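Local coordinates for methyltransferase-like protein 13 (Homo sapiens, PDB 5WCJ) that methylates elongation factor 1-alpha at its N terminus through the C-terminal domain modelled here and at an internal lysine through its N-terminal part, using S-adenosyl-L-methionine, at residues Arg115-Ile121 and Ile153-Val159; Glu21-Met26 and Glu194-Phe200. Residue numbers count along the deposited sequence, not the author numbering.

Contact 1 of 2, residues Arg115-Ile121 and Ile153-Val159; sequences RPCYDVI and ILTPEGV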
# COMPACT_ATOMS: atom_id res chain seq x y z
N ARG A 115 -12.16 7.12 13.76
CA ARG A 115 -11.34 7.04 12.54
C ARG A 115 -10.62 5.70 12.33
O ARG A 115 -10.32 5.00 13.30
CB ARG A 115 -10.32 8.19 12.47
CG ARG A 115 -9.07 8.07 13.32
CD ARG A 115 -8.33 9.38 13.33
NE ARG A 115 -6.99 9.27 13.93
CZ ARG A 115 -6.70 9.31 15.23
NH1 ARG A 115 -7.64 9.46 16.16
NH2 ARG A 115 -5.43 9.19 15.61
N PRO A 116 -10.33 5.34 11.07
CA PRO A 116 -9.74 4.02 10.84
C PRO A 116 -8.28 3.96 11.24
O PRO A 116 -7.64 4.98 11.49
CB PRO A 116 -9.90 3.80 9.33
CG PRO A 116 -10.65 4.99 8.81
CD PRO A 116 -10.47 6.08 9.80
N CYS A 117 -7.79 2.73 11.33
CA CYS A 117 -6.44 2.46 11.75
C CYS A 117 -5.91 1.32 10.88
O CYS A 117 -6.24 0.15 11.09
CB CYS A 117 -6.43 2.08 13.23
SG CYS A 117 -4.83 2.37 13.99
N TYR A 118 -5.12 1.67 9.86
CA TYR A 118 -4.62 0.69 8.91
C TYR A 118 -3.27 0.16 9.34
O TYR A 118 -2.40 0.91 9.79
CB TYR A 118 -4.52 1.30 7.51
CG TYR A 118 -5.86 1.68 6.93
CD1 TYR A 118 -6.67 0.72 6.32
CD2 TYR A 118 -6.32 2.98 6.98
CE1 TYR A 118 -7.91 1.04 5.79
CE2 TYR A 118 -7.56 3.31 6.45
CZ TYR A 118 -8.35 2.33 5.86
OH TYR A 118 -9.57 2.64 5.30
N ASP A 119 -3.06 -1.13 9.10
CA ASP A 119 -1.74 -1.74 9.27
C ASP A 119 -0.76 -1.29 8.16
O ASP A 119 0.44 -1.16 8.39
CB ASP A 119 -1.86 -3.26 9.29
CG ASP A 119 -2.77 -3.77 10.41
OD1 ASP A 119 -2.42 -3.56 11.58
OD2 ASP A 119 -3.83 -4.33 10.10
N VAL A 120 -1.27 -1.12 6.96
CA VAL A 120 -0.46 -0.80 5.81
C VAL A 120 -1.19 0.24 4.98
O VAL A 120 -2.36 0.10 4.70
CB VAL A 120 -0.20 -2.04 4.91
CG1 VAL A 120 0.68 -1.66 3.72
CG2 VAL A 120 0.44 -3.18 5.68
N ILE A 121 -0.47 1.27 4.56
CA ILE A 121 -0.99 2.23 3.61
C ILE A 121 -0.03 2.26 2.42
O ILE A 121 1.16 2.50 2.59
CB ILE A 121 -1.15 3.64 4.23
CG1 ILE A 121 -2.15 3.61 5.40
CG2 ILE A 121 -1.56 4.65 3.19
CD1 ILE A 121 -2.20 4.92 6.17
N ILE A 153 -3.81 7.86 10.64
CA ILE A 153 -4.60 6.68 10.33
C ILE A 153 -3.80 5.40 10.17
O ILE A 153 -4.33 4.41 9.67
CB ILE A 153 -5.54 6.88 9.12
CG1 ILE A 153 -4.80 7.29 7.83
CG2 ILE A 153 -6.62 7.90 9.49
CD1 ILE A 153 -5.63 7.07 6.57
N LEU A 154 -2.55 5.42 10.60
CA LEU A 154 -1.69 4.26 10.53
C LEU A 154 -1.55 3.70 11.94
O LEU A 154 -1.41 4.45 12.89
CB LEU A 154 -0.32 4.63 9.95
CG LEU A 154 0.66 3.50 9.62
CD1 LEU A 154 0.26 2.70 8.39
CD2 LEU A 154 2.07 4.05 9.42
N THR A 155 -1.52 2.39 12.07
CA THR A 155 -1.19 1.79 13.37
C THR A 155 0.26 2.15 13.77
O THR A 155 1.11 2.40 12.90
CB THR A 155 -1.33 0.26 13.36
OG1 THR A 155 -0.42 -0.29 12.41
CG2 THR A 155 -2.76 -0.15 13.03
N PRO A 156 0.56 2.21 15.08
CA PRO A 156 1.90 2.61 15.50
C PRO A 156 3.03 1.75 14.89
O PRO A 156 4.08 2.28 14.60
CB PRO A 156 1.85 2.44 17.04
CG PRO A 156 0.42 2.63 17.39
CD PRO A 156 -0.40 2.17 16.21
N GLU A 157 2.80 0.46 14.72
CA GLU A 157 3.81 -0.45 14.14
C GLU A 157 3.55 -0.79 12.65
O GLU A 157 4.14 -1.74 12.09
CB GLU A 157 3.85 -1.73 14.98
CG GLU A 157 3.93 -1.44 16.48
N GLY A 158 2.68 -0.02 12.01
CA GLY A 158 2.34 -0.25 10.61
C GLY A 158 3.41 0.28 9.68
O GLY A 158 4.47 0.77 10.11
N VAL A 159 3.13 0.17 8.38
CA VAL A 159 4.07 0.57 7.36
C VAL A 159 3.34 1.41 6.31
O VAL A 159 2.24 1.06 5.89
CB VAL A 159 4.83 -0.64 6.76
CG1 VAL A 159 3.90 -1.62 6.07
CG2 VAL A 159 5.93 -0.15 5.82
O HOH W 1 0.09 -2.92 12.59
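Ile153 fills the middle of this contact. Its CG1 lies 3.9 Å from CD1 of Ile121, and its CD1 is 4.2 Å from CD2 of Tyr118; Ile105 and Leu108 of helix 101-109 and Leu47 close over the same side chain. Next along, CD1 of Leu154 reaches CG1 of Ile121 at 3.9 Å. Val120 and Val159 pair on the face opposite to Tyr118 and Leu154, CG2 to CG1 3.8 Å. Parallel backbone ladders hold these residues in place: Tyr118 N gives a hydrogen bond to Ile153 O (2.9 Å) and Thr155 N one to Tyr118 O (2.9 Å). The 153-159 chain then makes a type I turn from Thr155 to Gly158 and rejoins the same partner, Val159 N bonding to Asp119 O (3.0 Å) and Ile121 N to Val159 O (3.0 Å). Here strands 118-123 and 158-164, central neighbours in the Rossmann-like methyltransferase sheet, begin their pairing. A CB on Gly158 would clash with Asp119 O, so glycine suits the tight return. Farther out, Cys117 SG touches Thr155 CG2 at 3.4 Å. At the polar edge a water joins Asp119 OD1 (2.8 Å) to Thr155 OG1 (2.7 Å), while Asp119 OD2 accepts from the backbone N of Ala45.

Contact 2 of 2, residues Glu21-Met26 and Glu194-Phe200; sequences EHHKAM and EVNEILF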
# COMPACT_ATOMS: atom_id res chain seq x y z
N GLU A 21 7.41 -5.44 -11.44
CA GLU A 21 8.53 -5.37 -10.52
C GLU A 21 8.31 -4.39 -9.37
O GLU A 21 8.66 -4.72 -8.25
CB GLU A 21 9.86 -5.08 -11.24
CG GLU A 21 10.44 -6.28 -11.97
CD GLU A 21 10.78 -7.44 -11.03
OE1 GLU A 21 11.66 -7.27 -10.15
OE2 GLU A 21 10.19 -8.52 -11.18
N HIS A 22 7.71 -3.23 -9.62
CA HIS A 22 7.51 -2.30 -8.51
C HIS A 22 6.40 -2.80 -7.58
O HIS A 22 6.49 -2.60 -6.37
CB HIS A 22 7.38 -0.83 -8.94
CG HIS A 22 6.00 -0.40 -9.34
ND1 HIS A 22 5.57 -0.44 -10.65
CD2 HIS A 22 4.99 0.16 -8.63
CE1 HIS A 22 4.33 0.03 -10.72
NE2 HIS A 22 3.96 0.41 -9.50
N HIS A 23 5.42 -3.52 -8.11
CA HIS A 23 4.41 -4.15 -7.24
C HIS A 23 4.98 -5.21 -6.32
O HIS A 23 4.66 -5.23 -5.13
CB HIS A 23 3.22 -4.66 -8.03
CG HIS A 23 2.32 -3.57 -8.52
ND1 HIS A 23 1.42 -3.75 -9.55
CD2 HIS A 23 2.19 -2.28 -8.13
CE1 HIS A 23 0.77 -2.62 -9.76
NE2 HIS A 23 1.22 -1.71 -8.92
N LYS A 24 5.83 -6.09 -6.86
CA LYS A 24 6.53 -7.08 -6.03
C LYS A 24 7.31 -6.43 -4.89
O LYS A 24 7.28 -6.90 -3.75
CB LYS A 24 7.49 -7.91 -6.88
CG LYS A 24 6.83 -8.83 -7.88
CD LYS A 24 7.88 -9.45 -8.79
CE LYS A 24 7.29 -10.50 -9.71
NZ LYS A 24 8.09 -10.62 -10.96
N ALA A 25 8.01 -5.35 -5.20
CA ALA A 25 8.73 -4.57 -4.16
C ALA A 25 7.82 -3.96 -3.10
O ALA A 25 8.17 -3.95 -1.92
CB ALA A 25 9.56 -3.50 -4.83
N MET A 26 6.64 -3.45 -3.51
CA MET A 26 5.70 -2.88 -2.52
C MET A 26 5.15 -3.95 -1.57
O MET A 26 5.14 -3.77 -0.37
CB MET A 26 4.57 -2.10 -3.19
CG MET A 26 5.07 -0.86 -3.92
SD MET A 26 3.80 -0.09 -4.91
CE MET A 26 3.00 0.88 -3.65
N GLU A 194 14.20 0.24 -13.90
CA GLU A 194 13.28 1.39 -13.92
C GLU A 194 13.69 2.45 -12.93
O GLU A 194 14.49 2.20 -12.03
CB GLU A 194 11.83 0.95 -13.75
CG GLU A 194 11.50 0.21 -12.48
CD GLU A 194 10.08 -0.34 -12.47
OE1 GLU A 194 9.23 0.18 -11.72
OE2 GLU A 194 9.79 -1.29 -13.24
N VAL A 195 13.17 3.66 -13.13
CA VAL A 195 13.54 4.81 -12.30
C VAL A 195 12.85 4.81 -10.90
O VAL A 195 13.34 5.43 -9.96
CB VAL A 195 13.25 6.13 -13.07
CG1 VAL A 195 11.76 6.38 -13.23
CG2 VAL A 195 13.96 7.31 -12.42
N ASN A 196 11.72 4.13 -10.80
CA ASN A 196 10.90 4.05 -9.57
C ASN A 196 11.71 3.61 -8.38
O ASN A 196 12.57 2.72 -8.50
CB ASN A 196 9.77 3.02 -9.74
CG ASN A 196 8.88 3.32 -10.90
OD1 ASN A 196 9.35 3.41 -12.04
ND2 ASN A 196 7.59 3.52 -10.64
N GLU A 197 11.46 4.21 -7.24
CA GLU A 197 11.91 3.61 -6.01
C GLU A 197 10.77 3.48 -5.01
O GLU A 197 9.81 4.26 -5.03
CB GLU A 197 13.09 4.35 -5.44
CG GLU A 197 12.82 5.71 -4.89
CD GLU A 197 14.13 6.43 -4.58
OE1 GLU A 197 14.99 6.57 -5.51
OE2 GLU A 197 14.30 6.85 -3.42
N ILE A 198 10.87 2.47 -4.16
CA ILE A 198 9.84 2.20 -3.18
C ILE A 198 10.39 2.65 -1.84
O ILE A 198 11.51 2.27 -1.46
CB ILE A 198 9.40 0.71 -3.13
CG1 ILE A 198 8.95 0.22 -4.51
CG2 ILE A 198 8.33 0.53 -2.06
CD1 ILE A 198 7.91 1.09 -5.21
N LEU A 199 9.62 3.49 -1.15
CA LEU A 199 9.95 3.91 0.17
C LEU A 199 9.06 3.18 1.16
O LEU A 199 7.85 3.09 0.97
CB LEU A 199 9.74 5.41 0.34
CG LEU A 199 10.33 6.30 -0.76
CD1 LEU A 199 10.08 7.76 -0.41
CD2 LEU A 199 11.79 6.06 -0.95
N PHE A 200 9.66 2.70 2.22
CA PHE A 200 8.94 2.00 3.29
C PHE A 200 9.16 2.82 4.55
O PHE A 200 10.31 2.99 5.02
CB PHE A 200 9.52 0.60 3.50
CG PHE A 200 9.65 -0.21 2.26
CD1 PHE A 200 8.59 -1.01 1.82
CD2 PHE A 200 10.85 -0.23 1.53
CE1 PHE A 200 8.72 -1.77 0.68
CE2 PHE A 200 10.98 -0.99 0.39
CZ PHE A 200 9.92 -1.79 -0.02
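Apolar packing comes first. Ile198, from strand 197-200, points at helix 21-26 and fits between two of its side chains: Ala25 CB is 3.8 Å from Ile198 CG1, and Met26 CG is 3.7 Å from Ile198 CD1. The same CD1 lies 4.1 Å from the backbone O of His22, one turn back from Met26. Helix and strand run nearly parallel, at 13°, with their axes 8.9 Å apart at closest approach.

One ring edge meets carbonyl oxygens: Phe200 turns its edge to the helix, with CZ 3.4 Å from Ala25 O and CE1 4.2 Å from Met26 O.

The polar side chains approach each other without bonding between the segments. Glu194 OE1 makes a van der Waals contact with His22 CB at 3.5 Å, and Asn196 ND2 sits more loosely over one face of the His22 ring, 4.4 Å from CG. The polar ends of His22 and Asn196 are bonded outside the two segments, His22 NE2 to Asp124 OD1 and Asn196 ND2 to Asn163 OD1. Within the helix, Lys24 NZ and Glu21 OE2 form a salt bridge at 3.0 Å.

With the His22 side chain about 5 Å from the bound S-adenosyl-L-homocysteine, the first helix of this domain packs beside the cofactor pocket over strand 197-202, the reversed strand of the class I methyltransferase sheet with its 3-2-1-4-5-7-6 strand order.

Starting at the N terminus, the chain forms helix 21-28 and then lays down strands 44-49, 67-73 and 94-98 with their intervening helices before reaching 115-121. The loop of contact 1 opens there and closes at 153-159, around 31 residues that include helix 144-152, and sets two parallel central strands side by side. The chain goes on through helix 169-182 and strand 185-190, and only at 194-200 does contact 2 close, spanning 167 residues, so contact 1 falls wholly within it. The two centres are 20 Å apart, on opposite sides of the chain's centre, yet strands 158-164 and 197-202 are antiparallel neighbours, so one sheet links the central pair to the strand beneath the domain's first helix.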